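CDNA FLJ56608, highly similar to Homo sapiens chloride channel, calcium activated, family member 1 (CLCA1), mRNA (Homo sapiens, PDB 6PYO) may be involved in mediating calcium-activated chloride conductance and in regulating mucus production by goblet cells, represented here by its von Willebrand factor type A domain. Local coordinates at residues G47-T50 against A54-V57; S89-A94 against S107-L112. One frame throughout, in Å; residues are numbered along the deposited sequence.

From the N terminus the chain first lays down strand 8-14, runs through helix 24-39 and enters strand 45-51, next to strand 8-14. Contact 1 then closes a very short loop, folding the chain back so that strand 55-63 becomes an antiparallel edge of the sheet. Only after this hairpin is finished does contact 2 open: it closes a loop of 12 residues, which includes the end of helix 87-99 and leads into strand 108-113, on the other flank of strand 8-14. The two closures therefore follow in series, neither nesting nor crossing. They nonetheless meet in space, because S93 CB of the helix lies 3.3 Å from A55 CB. One helix thus bridges the antiparallel edge and the parallel centre of the sheet.

Contact 1 (G47-T50 against A54-V57); sequences GMVT and AAHV
T50 and H56 form an antiparallel hydrogen-bonded pair, with V49 and V57 next along as a non-hydrogen-bonded pair; the short strand axes run at 148°, 4.6 Å apart at their closest. The two bonds of the T50 pair are unequal: H56 N reaches T50 O at 2.7 Å and nearly straight (169° at the hydrogen), whereas T50 N meets H56 O at 2.9 Å, more bent. A C-H group adds to this, A55 CA lying 3.3 Å from T50 O. This is the beta hairpin that supplies the antiparallel edge strand of the von Willebrand factor A fold, whose other sheet strands run parallel. On the face of T50 and H56, a chi1 of 48° sets T50 OG1 between its own backbone N and carbonyl carbon. T50 OG1 touches H56 CB at 3.4 Å, the side chains crossing at about a right angle, and lies near the imidazole plane. It bonds weakly to H56 O at 3.3 Å; its stronger hydrogen bond is with Q58 NE2. The ring is tethered through NE2 to D52 in the turn. On the opposite face, V49 CG1 packs diagonally on A55 CB (3.8 Å), and both residues, with V57, touch S93 of helix 87-99.

Contact 2 (S89-A94 against S107-L112); sequences SGLRSA and SEIVLL
L91 and I109 carry this wholly apolar contact, with A94 and L111 beside them. L91 CD2 rests on I109 CG2 at 3.8 Å, methyl against methyl, the two side chains meeting at a slant. The branch that does the touching is set by the second torsion of L91: CD1 prolongs the chain, anti to CA (chi2 176°), which leaves CD2 as the methyl turned to the strand. The same L91 CD2 also approaches L111 CD2, more loosely at 4.3 Å, and so spans two strand residues that face the helix. One turn further along, A94 CB meets I109 CG1 at 4.0 Å. I109 is thus touched on both of its branches, CG2 by L91 and CG1 by A94. F95, I98 and I134 crowd round I109 as well, while A94 reaches over to C10 and V12 of strand 8-14.

A covalent link lies close by: the L91 side chain also touches C123, which is disulfide-bonded to C88.

Polar interactions lie around this apolar patch. Within the helix, A94 N bonds to G90 O at 2.9 Å. On the far face of the sheet, E108 makes a salt bridge to R7 and a hydrogen bond to H135.

The helix runs at 153° to the strand, nearly antiparallel, with 10.2 Å between their axes. Such a helix, laid over a parallel sheet on leucine, isoleucine and alanine side chains and leading into the strand it covers, is the building unit of the Rossmann-like von Willebrand factor A fold.

Contact 1 (G47-T50 against A54-V57)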
loop_
_atom_site.group_PDB
_atom_site.type_symbol
_atom_site.label_atom_id
_atom_site.label_comp_id
_atom_site.label_asym_id
_atom_site.label_seq_id
_atom_site.Cartn_x
_atom_site.Cartn_y
_atom_site.Cartn_z
ATOM N N GLY A 47 6.210 -5.213 3.744
ATOM C CA GLY A 47 5.666 -4.575 4.920
ATOM C C GLY A 47 4.205 -4.246 4.688
ATOM O O GLY A 47 3.681 -4.396 3.586
ATOM N N MET A 48 3.544 -3.782 5.748
ATOM C CA MET A 48 2.116 -3.547 5.653
ATOM C C MET A 48 1.725 -2.416 6.582
ATOM O O MET A 48 1.972 -2.466 7.805
ATOM C CB MET A 48 1.308 -4.815 5.957
ATOM C CG MET A 48 -0.195 -4.535 6.105
ATOM S SD MET A 48 -1.228 -6.020 6.360
ATOM C CE MET A 48 -0.152 -7.309 5.726
ATOM N N VAL A 49 1.087 -1.420 5.984
ATOM C CA VAL A 49 0.571 -0.239 6.663
ATOM C C VAL A 49 -0.917 -0.145 6.371
ATOM O O VAL A 49 -1.317 -0.252 5.215
ATOM C CB VAL A 49 1.299 1.031 6.189
ATOM C CG1 VAL A 49 0.611 2.289 6.682
ATOM C CG2 VAL A 49 2.754 0.961 6.614
ATOM N N THR A 50 -1.742 0.006 7.418
ATOM C CA THR A 50 -3.118 0.461 7.251
ATOM C C THR A 50 -3.213 1.952 7.551
ATOM O O THR A 50 -2.348 2.560 8.182
ATOM C CB THR A 50 -4.100 -0.274 8.160
ATOM O OG1 THR A 50 -3.562 -0.270 9.468
ATOM C CG2 THR A 50 -4.328 -1.688 7.684
ATOM N N ALA A 54 -4.686 8.488 10.259
ATOM C CA ALA A 54 -3.286 8.252 10.587
ATOM C C ALA A 54 -2.903 6.848 10.121
ATOM O O ALA A 54 -3.764 6.006 9.843
ATOM C CB ALA A 54 -3.050 8.416 12.108
ATOM N N ALA A 55 -1.604 6.573 10.083
ATOM C CA ALA A 55 -1.100 5.284 9.602
ATOM C C ALA A 55 -0.808 4.337 10.761
ATOM O O ALA A 55 -0.324 4.762 11.810
ATOM C CB ALA A 55 0.176 5.458 8.775
ATOM N N HIS A 56 -1.063 3.046 10.548
ATOM C CA HIS A 56 -0.806 2.010 11.542
ATOM C C HIS A 56 0.067 0.940 10.895
ATOM O O HIS A 56 -0.360 0.255 9.957
ATOM C CB HIS A 56 -2.128 1.445 12.083
ATOM C CG HIS A 56 -3.125 2.519 12.426
ATOM N ND1 HIS A 56 -2.980 3.350 13.517
ATOM C CD2 HIS A 56 -4.239 2.942 11.778
ATOM C CE1 HIS A 56 -3.967 4.229 13.530
ATOM N NE2 HIS A 56 -4.751 3.995 12.494
ATOM N N VAL A 57 1.292 0.794 11.391
ATOM C CA VAL A 57 2.177 -0.249 10.865
ATOM C C VAL A 57 1.644 -1.604 11.314
ATOM O O VAL A 57 1.705 -1.928 12.497
ATOM C CB VAL A 57 3.624 -0.053 11.318
ATOM C CG1 VAL A 57 4.540 -1.130 10.680
ATOM C CG2 VAL A 57 4.108 1.357 10.915
#

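Contact 2 (S89-A94 against S107-L112)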
loop_
_atom_site.group_PDB
_atom_site.type_symbol
_atom_site.label_atom_id
_atom_site.label_comp_id
_atom_site.label_asym_id
_atom_site.label_seq_id
_atom_site.Cartn_x
_atom_site.Cartn_y
_atom_site.Cartn_z
ATOM N N SER A 89 -0.599 10.128 4.833
ATOM C CA SER A 89 -0.082 9.523 6.061
ATOM C C SER A 89 0.351 8.082 5.828
ATOM O O SER A 89 1.335 7.615 6.419
ATOM C CB SER A 89 -1.132 9.521 7.187
ATOM O OG SER A 89 -1.723 10.790 7.345
ATOM N N GLY A 90 -0.452 7.329 5.061
ATOM C CA GLY A 90 -0.119 5.948 4.794
ATOM C C GLY A 90 1.157 5.815 3.979
ATOM O O GLY A 90 1.992 4.960 4.267
ATOM N N LEU A 91 1.344 6.690 2.975
ATOM C CA LEU A 91 2.557 6.622 2.158
ATOM C C LEU A 91 3.794 7.040 2.952
ATOM O O LEU A 91 4.837 6.374 2.891
ATOM C CB LEU A 91 2.398 7.472 0.904
ATOM C CG LEU A 91 1.275 7.080 -0.045
ATOM C CD1 LEU A 91 1.159 8.074 -1.197
ATOM C CD2 LEU A 91 1.465 5.651 -0.571
ATOM N N ARG A 92 3.703 8.120 3.725
ATOM C CA ARG A 92 4.832 8.507 4.572
ATOM C C ARG A 92 5.216 7.372 5.508
ATOM O O ARG A 92 6.406 7.081 5.704
ATOM C CB ARG A 92 4.487 9.774 5.379
ATOM C CG ARG A 92 4.638 11.097 4.630
ATOM C CD ARG A 92 3.803 12.230 5.261
ATOM N NE ARG A 92 3.572 13.290 4.285
ATOM C CZ ARG A 92 2.542 14.129 4.292
ATOM N NH1 ARG A 92 1.623 14.057 5.242
ATOM N NH2 ARG A 92 2.436 15.038 3.329
ATOM N N SER A 93 4.217 6.732 6.126
ATOM C CA SER A 93 4.525 5.604 7.000
ATOM C C SER A 93 5.184 4.452 6.235
ATOM O O SER A 93 6.116 3.814 6.734
ATOM C CB SER A 93 3.247 5.143 7.684
ATOM O OG SER A 93 3.478 3.990 8.440
ATOM N N ALA A 94 4.719 4.169 5.017
ATOM C CA ALA A 94 5.372 3.143 4.205
ATOM C C ALA A 94 6.846 3.477 3.977
ATOM O O ALA A 94 7.731 2.612 4.101
ATOM C CB ALA A 94 4.616 2.987 2.892
ATOM N N SER A 107 11.826 0.723 -4.614
ATOM C CA SER A 107 10.842 0.002 -3.822
ATOM C C SER A 107 9.438 0.256 -4.370
ATOM O O SER A 107 9.201 1.190 -5.134
ATOM C CB SER A 107 10.935 0.405 -2.345
ATOM O OG SER A 107 10.398 1.697 -2.130
ATOM N N GLU A 108 8.515 -0.629 -4.014
ATOM C CA GLU A 108 7.139 -0.564 -4.457
ATOM C C GLU A 108 6.164 -0.362 -3.288
ATOM O O GLU A 108 6.339 -0.934 -2.206
ATOM C CB GLU A 108 6.791 -1.832 -5.199
ATOM C CG GLU A 108 7.617 -2.048 -6.519
ATOM C CD GLU A 108 7.431 -3.432 -7.086
ATOM O OE1 GLU A 108 6.388 -3.679 -7.742
ATOM O OE2 GLU A 108 8.305 -4.311 -6.834
ATOM N N ILE A 109 5.140 0.458 -3.526
ATOM C CA ILE A 109 3.950 0.572 -2.680
ATOM C C ILE A 109 2.763 -0.001 -3.464
ATOM O O ILE A 109 2.607 0.268 -4.662
ATOM C CB ILE A 109 3.702 2.031 -2.280
ATOM C CG1 ILE A 109 4.585 2.440 -1.096
ATOM C CG2 ILE A 109 2.244 2.215 -1.947
ATOM C CD1 ILE A 109 6.033 2.290 -1.325
ATOM N N VAL A 110 1.987 -0.865 -2.826
ATOM C CA VAL A 110 0.703 -1.308 -3.360
ATOM C C VAL A 110 -0.349 -0.549 -2.540
ATOM O O VAL A 110 -0.586 -0.869 -1.365
ATOM C CB VAL A 110 0.521 -2.829 -3.279
ATOM C CG1 VAL A 110 -0.844 -3.234 -3.820
ATOM C CG2 VAL A 110 1.644 -3.548 -4.109
ATOM N N LEU A 111 -0.965 0.452 -3.155
ATOM C CA LEU A 111 -1.945 1.334 -2.517
ATOM C C LEU A 111 -3.346 0.853 -2.857
ATOM O O LEU A 111 -3.797 0.978 -4.007
ATOM C CB LEU A 111 -1.745 2.774 -2.977
ATOM C CG LEU A 111 -2.680 3.836 -2.378
ATOM C CD1 LEU A 111 -2.708 3.710 -0.852
ATOM C CD2 LEU A 111 -2.192 5.205 -2.814
ATOM N N LEU A 112 -4.033 0.279 -1.872
ATOM C CA LEU A 112 -5.379 -0.240 -2.077
ATOM C C LEU A 112 -6.328 0.762 -1.395
ATOM O O LEU A 112 -6.297 0.933 -0.159
ATOM C CB LEU A 112 -5.530 -1.663 -1.530
ATOM C CG LEU A 112 -4.545 -2.730 -2.080
ATOM C CD1 LEU A 112 -4.802 -4.126 -1.549
ATOM C CD2 LEU A 112 -4.573 -2.795 -3.582
#